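Local structure of RagB/SusD domain protein (Flavobacterium johnsoniae, 5J5U) at residues S420-R423 with Y427-L430; I409-L412 with I416-Y419; L192-S197 with Q341-E346; K392-A395 with E401-G404. The protein binds chitin and, as a SusD homologue, probably helps capture chitin chains at the outer membrane during chitin utilization. One frame throughout, in Å; residues are numbered along the deposited sequence.

Contact 1 (S420-R423 with Y427-L430)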
loop_
_atom_site.group_PDB
_atom_site.type_symbol
_atom_site.label_atom_id
_atom_site.label_comp_id
_atom_site.label_asym_id
_atom_site.label_seq_id
_atom_site.Cartn_x
_atom_site.Cartn_y
_atom_site.Cartn_z
ATOM N N SER A 420 -5.449 -1.935 -3.910
ATOM C CA SER A 420 -5.686 -3.373 -4.072
ATOM C C SER A 420 -6.826 -3.879 -3.157
ATOM O O SER A 420 -7.713 -4.622 -3.608
ATOM C CB SER A 420 -4.396 -4.161 -3.817
ATOM O OG SER A 420 -3.384 -3.797 -4.753
ATOM N N ASN A 421 -6.824 -3.468 -1.888
ATOM C CA ASN A 421 -7.831 -3.951 -0.949
ATOM C C ASN A 421 -9.214 -3.411 -1.326
ATOM O O ASN A 421 -10.227 -4.073 -1.147
ATOM C CB ASN A 421 -7.472 -3.570 0.496
ATOM C CG ASN A 421 -8.121 -4.505 1.533
ATOM O OD1 ASN A 421 -7.638 -5.621 1.782
ATOM N ND2 ASN A 421 -9.226 -4.060 2.114
ATOM N N TRP A 422 -9.251 -2.215 -1.878
ATOM C CA TRP A 422 -10.500 -1.719 -2.433
ATOM C C TRP A 422 -10.930 -2.553 -3.648
ATOM O O TRP A 422 -12.120 -2.880 -3.783
ATOM C CB TRP A 422 -10.415 -0.241 -2.833
ATOM C CG TRP A 422 -11.732 0.225 -3.360
ATOM C CD1 TRP A 422 -12.810 0.611 -2.625
ATOM C CD2 TRP A 422 -12.130 0.307 -4.732
ATOM N NE1 TRP A 422 -13.848 0.944 -3.445
ATOM C CE2 TRP A 422 -13.460 0.771 -4.749
ATOM C CE3 TRP A 422 -11.488 0.037 -5.954
ATOM C CZ2 TRP A 422 -14.165 0.979 -5.936
ATOM C CZ3 TRP A 422 -12.186 0.244 -7.142
ATOM C CH2 TRP A 422 -13.509 0.719 -7.122
ATOM N N ARG A 423 -9.982 -2.911 -4.519
ATOM C CA ARG A 423 -10.372 -3.698 -5.692
ATOM C C ARG A 423 -10.937 -5.061 -5.258
ATOM O O ARG A 423 -11.964 -5.490 -5.769
ATOM C CB ARG A 423 -9.199 -3.868 -6.674
ATOM C CG ARG A 423 -9.044 -2.633 -7.649
ATOM C CD ARG A 423 -7.822 -2.773 -8.546
ATOM N NE ARG A 423 -6.571 -2.852 -7.773
ATOM C CZ ARG A 423 -5.422 -3.320 -8.248
ATOM N NH1 ARG A 423 -5.321 -3.759 -9.510
ATOM N NH2 ARG A 423 -4.354 -3.343 -7.459
ATOM N N TYR A 427 -14.689 -2.118 -0.609
ATOM C CA TYR A 427 -14.745 -1.251 0.563
ATOM C C TYR A 427 -13.473 -0.426 0.695
ATOM O O TYR A 427 -12.374 -0.925 0.410
ATOM C CB TYR A 427 -14.932 -2.089 1.822
ATOM C CG TYR A 427 -16.323 -2.682 1.955
ATOM C CD1 TYR A 427 -17.462 -1.894 1.835
ATOM C CD2 TYR A 427 -16.496 -4.041 2.187
ATOM C CE1 TYR A 427 -18.734 -2.449 1.955
ATOM C CE2 TYR A 427 -17.761 -4.599 2.307
ATOM C CZ TYR A 427 -18.865 -3.807 2.190
ATOM O OH TYR A 427 -20.100 -4.384 2.306
ATOM N N PRO A 428 -13.597 0.833 1.146
ATOM C CA PRO A 428 -14.838 1.549 1.457
ATOM C C PRO A 428 -15.543 1.987 0.202
ATOM O O PRO A 428 -14.915 1.990 -0.852
ATOM C CB PRO A 428 -14.357 2.762 2.243
ATOM C CG PRO A 428 -12.963 2.998 1.734
ATOM C CD PRO A 428 -12.410 1.612 1.538
ATOM N N HIS A 429 -16.829 2.296 0.308
ATOM C CA HIS A 429 -17.573 2.858 -0.792
ATOM C C HIS A 429 -17.051 4.250 -1.067
ATOM O O HIS A 429 -16.963 5.078 -0.171
ATOM C CB HIS A 429 -19.068 2.873 -0.485
ATOM C CG HIS A 429 -19.673 1.508 -0.430
ATOM N ND1 HIS A 429 -20.982 1.283 -0.071
ATOM C CD2 HIS A 429 -19.137 0.289 -0.682
ATOM C CE1 HIS A 429 -21.228 -0.015 -0.100
ATOM N NE2 HIS A 429 -20.124 -0.639 -0.467
ATOM N N LEU A 430 -16.709 4.499 -2.320
ATOM C CA LEU A 430 -16.066 5.740 -2.692
ATOM C C LEU A 430 -17.115 6.698 -3.178
ATOM O O LEU A 430 -18.203 6.296 -3.530
ATOM C CB LEU A 430 -14.981 5.521 -3.775
ATOM C CG LEU A 430 -13.807 4.574 -3.421
ATOM C CD1 LEU A 430 -12.772 4.485 -4.567
ATOM C CD2 LEU A 430 -13.136 4.959 -2.080
HETATM O O HOH W 1 -10.019 -1.525 1.916
HETATM O O HOH W 2 -16.652 2.326 -4.311
#
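The backbone oxygen of Y427 receives a water's hydrogen bond and a CA-H...O contact from helix 415-425. The water donates to Y427 O over 2.9 Å and itself accepts from N421 ND2 at 2.7 Å, so the asparagine amide reaches the loop through solvent, while N421 OD1 is held by R424. In the CA-H...O contact, W422 CA lies 3.5 Å from Y427 O, with 149° at the hydrogen. The loop after helix 415-425 lies against the last turns of that helix, W422 CA and Y427 CA being 5.2 Å apart, and the peptide bond before P428 is cis. W422 reaches across to the loop, its CG anti to the backbone N (chi1 -178°). The pyrrole side of the indole thereby meets the loop: NE1 comes within 3.0 Å of P428 O, close to the ring plane. L430 closes over one face, its CD1 4.0 Å from the centroid of the five-membered ring and 21° off the normal, a CH-pi contact displaced toward the rim. A second water accepts from L430 N at 2.9 Å and, weakly, from W422 NE1. With W422 replaced by alanine, L430 would probably lose the ring face it packs on, and the second water a weak donor. V46 and V444 also touch the indole, whereas Y427 and P428 lean on helix 399-410 through K400, E401 and W408.

Contact 2 (I409-L412 with I416-Y419)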
loop_
_atom_site.group_PDB
_atom_site.type_symbol
_atom_site.label_atom_id
_atom_site.label_comp_id
_atom_site.label_asym_id
_atom_site.label_seq_id
_atom_site.Cartn_x
_atom_site.Cartn_y
_atom_site.Cartn_z
ATOM N N ILE A 409 -7.652 3.229 6.000
ATOM C CA ILE A 409 -7.022 4.283 6.794
ATOM C C ILE A 409 -5.584 3.901 7.133
ATOM O O ILE A 409 -4.666 4.711 7.030
ATOM C CB ILE A 409 -7.826 4.586 8.077
ATOM C CG1 ILE A 409 -9.187 5.181 7.687
ATOM C CG2 ILE A 409 -7.072 5.572 8.960
ATOM C CD1 ILE A 409 -10.099 5.496 8.845
ATOM N N THR A 410 -5.388 2.643 7.484
ATOM C CA THR A 410 -4.078 2.117 7.835
ATOM C C THR A 410 -3.098 2.186 6.657
ATOM O O THR A 410 -1.902 2.448 6.861
ATOM C CB THR A 410 -4.229 0.664 8.355
ATOM O OG1 THR A 410 -4.777 0.711 9.680
ATOM C CG2 THR A 410 -2.907 -0.065 8.405
ATOM N N TYR A 411 -3.611 2.004 5.435
ATOM C CA TYR A 411 -2.791 2.040 4.227
ATOM C C TYR A 411 -2.567 3.425 3.678
ATOM O O TYR A 411 -2.101 3.568 2.545
ATOM C CB TYR A 411 -3.420 1.199 3.124
ATOM C CG TYR A 411 -3.314 -0.292 3.320
ATOM C CD1 TYR A 411 -2.127 -0.887 3.747
ATOM C CD2 TYR A 411 -4.406 -1.100 3.107
ATOM C CE1 TYR A 411 -2.039 -2.263 3.937
ATOM C CE2 TYR A 411 -4.331 -2.466 3.273
ATOM C CZ TYR A 411 -3.157 -3.046 3.692
ATOM O OH TYR A 411 -3.117 -4.418 3.857
ATOM N N LEU A 412 -2.907 4.451 4.451
ATOM C CA LEU A 412 -2.625 5.821 4.029
ATOM C C LEU A 412 -1.117 5.992 3.852
ATOM O O LEU A 412 -0.351 5.414 4.619
ATOM C CB LEU A 412 -3.183 6.820 5.041
ATOM C CG LEU A 412 -3.232 8.273 4.584
ATOM C CD1 LEU A 412 -4.126 8.376 3.373
ATOM C CD2 LEU A 412 -3.726 9.203 5.739
ATOM N N ILE A 416 -0.953 2.010 -2.835
ATOM C CA ILE A 416 -0.997 0.831 -3.686
ATOM C C ILE A 416 -1.791 -0.287 -2.978
ATOM O O ILE A 416 -2.659 -0.924 -3.595
ATOM C CB ILE A 416 0.414 0.350 -4.050
ATOM C CG1 ILE A 416 1.085 1.337 -4.996
ATOM C CG2 ILE A 416 0.380 -1.047 -4.713
ATOM C CD1 ILE A 416 2.520 0.942 -5.357
ATOM N N GLU A 417 -1.518 -0.498 -1.684
ATOM C CA GLU A 417 -2.202 -1.542 -0.903
ATOM C C GLU A 417 -3.682 -1.241 -0.672
ATOM O O GLU A 417 -4.513 -2.116 -0.755
ATOM C CB GLU A 417 -1.513 -1.752 0.443
ATOM C CG GLU A 417 -0.133 -2.336 0.320
ATOM C CD GLU A 417 -0.096 -3.485 -0.663
ATOM O OE1 GLU A 417 -0.892 -4.435 -0.481
ATOM O OE2 GLU A 417 0.720 -3.438 -1.614
ATOM N N ALA A 418 -3.995 0.007 -0.380
ATOM C CA ALA A 418 -5.373 0.414 -0.238
ATOM C C ALA A 418 -6.129 0.221 -1.546
ATOM O O ALA A 418 -7.271 -0.198 -1.528
ATOM C CB ALA A 418 -5.449 1.847 0.194
ATOM N N TYR A 419 -5.513 0.577 -2.663
ATOM C CA TYR A 419 -6.095 0.409 -4.009
ATOM C C TYR A 419 -6.385 -1.059 -4.278
ATOM O O TYR A 419 -7.449 -1.396 -4.785
ATOM C CB TYR A 419 -5.163 0.986 -5.087
ATOM C CG TYR A 419 -5.581 0.759 -6.542
ATOM C CD1 TYR A 419 -6.883 1.038 -6.993
ATOM C CD2 TYR A 419 -4.654 0.317 -7.478
ATOM C CE1 TYR A 419 -7.250 0.846 -8.333
ATOM C CE2 TYR A 419 -5.001 0.123 -8.822
ATOM C CZ TYR A 419 -6.299 0.369 -9.250
ATOM O OH TYR A 419 -6.594 0.155 -10.594
#
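One face of the Y411 ring carries the CB of E417, placed over the centre of the ring at 3.5 Å from its centroid and 14° off the normal, which makes it a clear CH-pi contact. The nearest ring atom is Y411 CD1, also 3.5 Å from E417 CB, and CG of the glutamate only grazes the ring at CE1. Ring and carboxylate planes stand 73° apart: the bend at chi2 of E417 carries the acid group off the ring, to R195 and Q113. The backbone N of A418 approaches the ring obliquely, and the A418 methyl meets the base of the tyrosine, CB to CB at 3.6 Å. Y411 CG lies anti to the carbonyl carbon and beside the backbone N (chi1 -73°), which brings one face of the ring over E417 CB. Y411 is the first residue beyond helix 399-410 to leave helical geometry, and the bond from L412 N to I409 O, 3.1 Å, finishes that last turn. A leucine in place of Y411 would probably leave E417 CB without an aromatic face beneath it and E339 without the hydroxyl that bonds to it. The contact thus fastens the short connection between the consecutive helices 399-410 and 415-425, buried near the centre of the chain; helix 262-270 packs on I409 and L412, and helix 31-45 packs on I416 and Y419.

Contact 3 (L192-S197 with Q341-E346)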
loop_
_atom_site.group_PDB
_atom_site.type_symbol
_atom_site.label_atom_id
_atom_site.label_comp_id
_atom_site.label_asym_id
_atom_site.label_seq_id
_atom_site.Cartn_x
_atom_site.Cartn_y
_atom_site.Cartn_z
ATOM N N LEU A 192 -1.031 -11.573 1.368
ATOM C CA LEU A 192 -1.266 -12.285 0.108
ATOM C C LEU A 192 -2.451 -13.261 0.261
ATOM O O LEU A 192 -3.271 -13.410 -0.654
ATOM C CB LEU A 192 0.014 -12.997 -0.336
ATOM C CG LEU A 192 1.152 -11.996 -0.582
ATOM C CD1 LEU A 192 2.496 -12.650 -0.641
ATOM C CD2 LEU A 192 0.926 -11.188 -1.842
ATOM N N ALA A 193 -2.555 -13.909 1.419
ATOM C CA ALA A 193 -3.642 -14.842 1.645
ATOM C C ALA A 193 -4.970 -14.145 1.559
ATOM O O ALA A 193 -5.881 -14.619 0.884
ATOM C CB ALA A 193 -3.510 -15.527 3.005
ATOM N N MET A 194 -5.094 -13.006 2.236
ATOM C CA MET A 194 -6.364 -12.285 2.186
ATOM C C MET A 194 -6.617 -11.769 0.779
ATOM O O MET A 194 -7.770 -11.730 0.326
ATOM C CB MET A 194 -6.398 -11.150 3.209
ATOM C CG MET A 194 -6.402 -11.661 4.667
ATOM S SD MET A 194 -7.635 -12.944 5.075
ATOM C CE MET A 194 -6.716 -14.400 4.757
ATOM N N ARG A 195 -5.552 -11.420 0.060
ATOM C CA ARG A 195 -5.786 -10.823 -1.250
ATOM C C ARG A 195 -6.454 -11.828 -2.217
ATOM O O ARG A 195 -7.169 -11.420 -3.121
ATOM C CB ARG A 195 -4.488 -10.262 -1.842
ATOM C CG ARG A 195 -4.746 -9.304 -3.001
ATOM C CD ARG A 195 -3.791 -8.121 -2.951
ATOM N NE ARG A 195 -4.021 -7.281 -1.777
ATOM C CZ ARG A 195 -3.073 -6.561 -1.198
ATOM N NH1 ARG A 195 -1.849 -6.575 -1.705
ATOM N NH2 ARG A 195 -3.345 -5.821 -0.124
ATOM N N ILE A 196 -6.228 -13.126 -2.033
ATOM C CA ILE A 196 -6.903 -14.118 -2.878
ATOM C C ILE A 196 -8.123 -14.778 -2.241
ATOM O O ILE A 196 -8.499 -15.878 -2.634
ATOM C CB ILE A 196 -5.942 -15.234 -3.338
ATOM C CG1 ILE A 196 -5.335 -15.946 -2.126
ATOM C CG2 ILE A 196 -4.874 -14.661 -4.261
ATOM C CD1 ILE A 196 -4.497 -17.141 -2.485
ATOM N N SER A 197 -8.762 -14.093 -1.296
ATOM C CA SER A 197 -9.911 -14.656 -0.588
ATOM C C SER A 197 -11.091 -14.859 -1.534
ATOM O O SER A 197 -11.845 -15.816 -1.386
ATOM C CB SER A 197 -10.338 -13.749 0.574
ATOM O OG SER A 197 -10.794 -12.497 0.089
ATOM N N GLN A 341 -3.286 -7.167 12.170
ATOM C CA GLN A 341 -4.406 -7.381 13.084
ATOM C C GLN A 341 -5.747 -7.197 12.380
ATOM O O GLN A 341 -6.711 -7.907 12.670
ATOM C CB GLN A 341 -4.311 -6.437 14.291
ATOM C CG GLN A 341 -3.100 -6.686 15.180
ATOM C CD GLN A 341 -2.942 -8.159 15.514
ATOM O OE1 GLN A 341 -3.655 -8.687 16.362
ATOM N NE2 GLN A 341 -2.005 -8.829 14.847
ATOM N N LEU A 342 -5.814 -6.262 11.441
ATOM C CA LEU A 342 -7.070 -6.032 10.720
ATOM C C LEU A 342 -7.361 -7.191 9.736
ATOM O O LEU A 342 -8.501 -7.643 9.586
ATOM C CB LEU A 342 -7.025 -4.678 10.003
ATOM C CG LEU A 342 -7.116 -3.442 10.911
ATOM C CD1 LEU A 342 -6.935 -2.135 10.143
ATOM C CD2 LEU A 342 -8.430 -3.411 11.654
ATOM N N LEU A 343 -6.310 -7.715 9.118
ATOM C CA LEU A 343 -6.435 -8.894 8.264
ATOM C C LEU A 343 -6.865 -10.103 9.089
ATOM O O LEU A 343 -7.739 -10.853 8.675
ATOM C CB LEU A 343 -5.108 -9.189 7.550
ATOM C CG LEU A 343 -4.642 -8.159 6.519
ATOM C CD1 LEU A 343 -3.229 -8.430 6.067
ATOM C CD2 LEU A 343 -5.612 -8.109 5.332
ATOM N N LEU A 344 -6.277 -10.269 10.275
ATOM C CA LEU A 344 -6.702 -11.356 11.154
ATOM C C LEU A 344 -8.161 -11.175 11.600
ATOM O O LEU A 344 -8.876 -12.161 11.755
ATOM C CB LEU A 344 -5.774 -11.471 12.367
ATOM C CG LEU A 344 -4.448 -12.129 11.950
ATOM C CD1 LEU A 344 -3.433 -12.189 13.086
ATOM C CD2 LEU A 344 -4.668 -13.510 11.301
ATOM N N ALA A 345 -8.616 -9.930 11.768
ATOM C CA ALA A 345 -10.041 -9.690 12.038
ATOM C C ALA A 345 -10.891 -10.256 10.904
ATOM O O ALA A 345 -11.873 -10.982 11.152
ATOM C CB ALA A 345 -10.330 -8.193 12.222
ATOM N N GLU A 346 -10.512 -9.946 9.659
ATOM C CA GLU A 346 -11.292 -10.455 8.532
ATOM C C GLU A 346 -11.248 -11.987 8.411
ATOM O O GLU A 346 -12.277 -12.622 8.178
ATOM C CB GLU A 346 -10.841 -9.832 7.208
ATOM C CG GLU A 346 -11.633 -10.386 6.015
ATOM C CD GLU A 346 -11.244 -9.784 4.666
ATOM O OE1 GLU A 346 -10.261 -9.016 4.594
ATOM O OE2 GLU A 346 -11.919 -10.107 3.673
#
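Apolar packing comes first, between M194 and L343, whose CA atoms lie 7.0 Å apart, close for residues on two separate helices. M194 CG rests 3.7 Å from L343 CD2, and M194 CB touches the same methyl at 3.8 Å, so a single branch of the leucine carries most of the meeting. The two side chains run antiparallel, each passing the other's base: M194 heads for the root of the leucine, where its CG is 4.0 Å from L343 CB, while L343 reaches back toward the root of the methionine. The bend at chi2 (-50°) puts M194 SD 4.2 Å from the backbone O of L343.

The polar part is indirect. S197 OG and E346 OE2 remain 4.5 Å apart, and what joins them is R424, which takes a hydrogen bond to S197 OG with one nitrogen and a salt bridge to E346 OE1 with another. E346 is extended, CG anti to its own N (chi1 179°), which carries the carboxylate across to the arginine; R350 holds its OE2. With both oxygens so paired, the buried carboxylate is probably kept ionised.

Backbone bonding places the serine: S197 N donates to M194 O at 3.0 Å just past the end of helix 178-195. The contact therefore joins that helix end to helix 337-349, with helix 201-214 against M194 and L344, helix 357-371 against A345, and W352, from a loop, touching M194 and S197.

Contact 4 (K392-A395 with E401-G404)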
loop_
_atom_site.group_PDB
_atom_site.type_symbol
_atom_site.label_atom_id
_atom_site.label_comp_id
_atom_site.label_asym_id
_atom_site.label_seq_id
_atom_site.Cartn_x
_atom_site.Cartn_y
_atom_site.Cartn_z
ATOM N N LYS A 392 -17.115 2.486 19.117
ATOM C CA LYS A 392 -17.413 1.993 17.781
ATOM C C LYS A 392 -16.701 0.666 17.532
ATOM O O LYS A 392 -15.680 0.620 16.842
ATOM C CB LYS A 392 -17.021 3.037 16.719
ATOM C CG LYS A 392 -18.085 3.209 15.633
ATOM C CD LYS A 392 -18.767 4.582 15.710
ATOM C CE LYS A 392 -19.762 4.803 14.549
ATOM N NZ LYS A 392 -20.336 6.194 14.530
ATOM N N PRO A 393 -17.254 -0.427 18.089
ATOM C CA PRO A 393 -16.669 -1.766 17.958
ATOM C C PRO A 393 -17.069 -2.399 16.641
ATOM O O PRO A 393 -17.897 -1.826 15.925
ATOM C CB PRO A 393 -17.291 -2.526 19.124
ATOM C CG PRO A 393 -18.679 -1.927 19.192
ATOM C CD PRO A 393 -18.527 -0.464 18.839
ATOM N N LEU A 394 -16.497 -3.559 16.332
ATOM C CA LEU A 394 -16.965 -4.351 15.207
ATOM C C LEU A 394 -18.457 -4.686 15.428
ATOM O O LEU A 394 -18.827 -5.267 16.454
ATOM C CB LEU A 394 -16.124 -5.623 15.063
ATOM C CG LEU A 394 -16.053 -6.254 13.675
ATOM C CD1 LEU A 394 -15.394 -5.298 12.689
ATOM C CD2 LEU A 394 -15.356 -7.609 13.701
ATOM N N ALA A 395 -19.304 -4.269 14.487
ATOM C CA ALA A 395 -20.757 -4.434 14.590
ATOM C C ALA A 395 -21.262 -5.659 13.813
ATOM O O ALA A 395 -20.516 -6.266 13.045
ATOM C CB ALA A 395 -21.457 -3.185 14.104
ATOM N N GLU A 401 -17.246 -4.077 5.950
ATOM C CA GLU A 401 -17.231 -2.644 5.688
ATOM C C GLU A 401 -16.289 -1.918 6.635
ATOM O O GLU A 401 -15.452 -1.098 6.210
ATOM C CB GLU A 401 -18.637 -2.063 5.819
ATOM C CG GLU A 401 -18.690 -0.563 5.629
ATOM C CD GLU A 401 -20.098 -0.017 5.690
ATOM O OE1 GLU A 401 -21.035 -0.815 5.878
ATOM O OE2 GLU A 401 -20.266 1.214 5.571
ATOM N N GLN A 402 -16.400 -2.274 7.912
ATOM C CA GLN A 402 -15.610 -1.660 8.977
ATOM C C GLN A 402 -14.126 -1.989 8.845
ATOM O O GLN A 402 -13.269 -1.113 9.030
ATOM C CB GLN A 402 -16.132 -2.111 10.348
ATOM C CG GLN A 402 -17.444 -1.469 10.727
ATOM C CD GLN A 402 -18.042 -2.028 12.015
ATOM O OE1 GLN A 402 -18.858 -2.950 11.990
ATOM N NE2 GLN A 402 -17.651 -1.449 13.145
ATOM N N ILE A 403 -13.841 -3.247 8.501
ATOM C CA ILE A 403 -12.471 -3.747 8.356
ATOM C C ILE A 403 -11.781 -3.135 7.130
ATOM O O ILE A 403 -10.618 -2.710 7.201
ATOM C CB ILE A 403 -12.445 -5.305 8.248
ATOM C CG1 ILE A 403 -12.852 -5.935 9.578
ATOM C CG2 ILE A 403 -11.049 -5.815 7.862
ATOM C CD1 ILE A 403 -12.950 -7.421 9.529
ATOM N N GLY A 404 -12.510 -3.094 6.019
ATOM C CA GLY A 404 -12.024 -2.460 4.806
ATOM C C GLY A 404 -11.714 -0.990 5.013
ATOM O O GLY A 404 -10.654 -0.512 4.590
#
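The loop leading from helix 382-391 into helix 399-410 is tied to the helix it enters, P393 and A395 of the loop meeting the side-chain amide of Q402 in the first turn. Q402 NE2 donates to P393 O at 2.8 Å, with an N-H...O angle of 149°. The acceptor lies in the amide plane of Q402, yet the donor sits 36° above the plane of the P393 carbonyl and so misses its lone pairs. On the other branch, A395 N donates to Q402 OE1 at 2.9 Å; the position of this oxygen is less certain. If it is right, the amide would take both a carbonyl and an N-H on the two flanks of L394, which would hold its rotation about the last torsion. The chain of Q402 reaches so far because it is extended beyond CG, which itself lies beside the backbone N (chi1 -74°). Between the two bonds the amide passes close over the loop, NE2 being 3.6 Å from L394 CA. In this connection between two helices of the largely helical SusD-like fold, apolar packing supplements the polar pairing: L394 CD1 lies 4.0 Å from Q402 CB and 4.1 Å from I403 CG1, meeting both at a slant. Y361 of helix 357-371 touches L394, Q402 and I403 alike, and I403 also presses against A345 and E346 of helix 337-349.

Following the chain from the N terminus, contact 3 comes first and closes the long excursion between helix 178-195 and helix 337-349. Contact 4 then ties a loop to the helix it enters, contact 2 fastens the turn from helix 399-410 into helix 415-425, and contact 1 folds the loop after that helix back onto it. The four follow in series, none enclosing or crossing another; contacts 2 and 1 share helix 415-425, their segments adjoining. They are joined in space: I403 of contact 4 packs on the helix of contact 3, the salt bridge E417-R195 links contact 2 to contact 3, S420 touches R195, and Y427 of contact 1 lies against E401 of contact 4.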